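Local coordinates for protein dihydrodipicolinate synthase (Bacillus anthracis, PDB 3HIJ) that catalyses the condensation of pyruvate, held as a Schiff base, with aspartate semialdehyde in the diaminopimelate route to lysine, working as a tetramer, at residues Leu258-Leu263 / Thr282-Met287. Numbering follows the deposited sequence.
Sequences LQMVGL and TLQSVM
Met-260, in the last turn of helix 252-260, faces Gln-284 of helix 277-288 with their CA atoms 7.1 Å apart, the nearest pair of CA atoms between the two segments. Both helices belong to the helical C-terminal region that follows the TIM barrel, and the first of them ends in a Schellman motif: Gly-262, at positive phi, gives its N to Gln-259 O, and Leu-263 N reaches Leu-258 O at 2.8 Å. The packing is largely apolar, joined by the Gln-284 amide oxygen, and rests mainly on Met-260. Its chain, extended beyond CG (chi2 163°, chi3 -168°), lays SD against the helix backbone at Gln-284 CA, 3.6 Å away, and sets CE beside Gln-284 CB. On the far helix SD also meets Leu-283 CG at 4.1 Å and Met-287 CG at 3.9 Å, so the sulfur touches Leu-283, Gln-284 and Met-287 alike. Gln-284 bends at chi2 (99°), which turns its amide across the methionine at a slant, OE1 lying 3.5 Å from Met-260 CG. Outside the two segments, Leu-283 also packs on Leu-245 of helix 228-245, and Met-287 on Val-211 of helix 209-225. Met-287 crosses Val-261 at about a right angle, its CE pressed tightly to CG1 of Val-261 at 3.5 Å.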
# COMPACT_ATOMS: atom_id res chain seq x y z
N LEU A 258 -6.98 -7.95 -30.40
CA LEU A 258 -6.88 -9.04 -31.37
C LEU A 258 -7.82 -8.79 -32.56
O LEU A 258 -7.44 -8.95 -33.72
CB LEU A 258 -7.12 -10.39 -30.71
CG LEU A 258 -5.86 -10.94 -30.04
CD1 LEU A 258 -6.26 -11.89 -28.94
CD2 LEU A 258 -4.84 -11.61 -31.10
N GLN A 259 -9.04 -8.36 -32.24
CA GLN A 259 -10.08 -8.15 -33.25
C GLN A 259 -9.58 -7.04 -34.14
O GLN A 259 -9.63 -7.12 -35.34
CB GLN A 259 -11.45 -7.85 -32.59
CG GLN A 259 -12.64 -7.80 -33.60
CD GLN A 259 -12.58 -6.61 -34.59
OE1 GLN A 259 -12.27 -5.48 -34.19
NE2 GLN A 259 -12.89 -6.87 -35.90
N MET A 260 -8.97 -6.03 -33.54
CA MET A 260 -8.46 -4.95 -34.33
C MET A 260 -7.36 -5.35 -35.31
O MET A 260 -7.22 -4.72 -36.32
CB MET A 260 -8.00 -3.83 -33.46
CG MET A 260 -9.12 -3.06 -32.93
SD MET A 260 -8.63 -2.07 -31.53
CE MET A 260 -10.23 -1.58 -30.95
N VAL A 261 -6.58 -6.39 -35.04
CA VAL A 261 -5.51 -6.79 -35.96
C VAL A 261 -6.02 -7.96 -36.75
O VAL A 261 -5.25 -8.65 -37.38
CB VAL A 261 -4.18 -7.12 -35.21
CG1 VAL A 261 -3.75 -5.92 -34.40
CG2 VAL A 261 -4.33 -8.37 -34.32
N GLY A 262 -7.33 -8.19 -36.71
CA GLY A 262 -7.98 -9.17 -37.61
C GLY A 262 -8.02 -10.59 -37.09
O GLY A 262 -8.22 -11.52 -37.87
N LEU A 263 -7.82 -10.82 -35.80
CA LEU A 263 -8.10 -12.18 -35.27
C LEU A 263 -9.16 -12.12 -34.15
O LEU A 263 -8.83 -12.17 -32.96
CB LEU A 263 -6.85 -12.84 -34.68
CG LEU A 263 -6.63 -14.34 -34.90
CD1 LEU A 263 -5.38 -14.73 -34.17
CD2 LEU A 263 -7.74 -15.25 -34.39
N THR A 282 -9.99 4.66 -27.79
CA THR A 282 -8.69 4.87 -27.20
C THR A 282 -7.73 3.70 -27.48
O THR A 282 -6.56 3.93 -27.79
CB THR A 282 -8.87 4.95 -25.73
OG1 THR A 282 -9.85 5.94 -25.47
CG2 THR A 282 -7.57 5.24 -25.02
N LEU A 283 -8.24 2.46 -27.41
CA LEU A 283 -7.39 1.31 -27.63
C LEU A 283 -7.03 1.33 -29.12
O LEU A 283 -5.86 1.13 -29.48
CB LEU A 283 -8.06 0.01 -27.24
CG LEU A 283 -7.35 -1.26 -27.68
CD1 LEU A 283 -5.93 -1.39 -27.10
CD2 LEU A 283 -8.22 -2.44 -27.25
N GLN A 284 -8.03 1.57 -29.97
CA GLN A 284 -7.84 1.49 -31.39
C GLN A 284 -6.73 2.47 -31.86
O GLN A 284 -5.90 2.13 -32.73
CB GLN A 284 -9.13 1.86 -32.08
CG GLN A 284 -8.98 2.18 -33.52
CD GLN A 284 -9.35 1.01 -34.33
OE1 GLN A 284 -8.54 0.07 -34.49
NE2 GLN A 284 -10.60 1.02 -34.84
N SER A 285 -6.71 3.64 -31.27
CA SER A 285 -5.67 4.61 -31.52
C SER A 285 -4.31 4.12 -31.12
O SER A 285 -3.34 4.47 -31.78
CB SER A 285 -5.96 5.94 -30.78
OG SER A 285 -7.03 6.56 -31.46
N VAL A 286 -4.20 3.39 -30.02
CA VAL A 286 -2.88 2.86 -29.67
C VAL A 286 -2.53 1.77 -30.68
O VAL A 286 -1.38 1.70 -31.13
CB VAL A 286 -2.81 2.36 -28.23
CG1 VAL A 286 -1.42 1.70 -27.96
CG2 VAL A 286 -3.09 3.54 -27.26
N MET A 287 -3.51 0.95 -31.08
CA MET A 287 -3.24 -0.10 -32.02
C MET A 287 -2.73 0.51 -33.35
O MET A 287 -1.87 -0.12 -34.04
CB MET A 287 -4.43 -1.05 -32.22
CG MET A 287 -4.80 -1.93 -31.00
SD MET A 287 -3.35 -2.79 -30.30
CE MET A 287 -3.07 -3.97 -31.61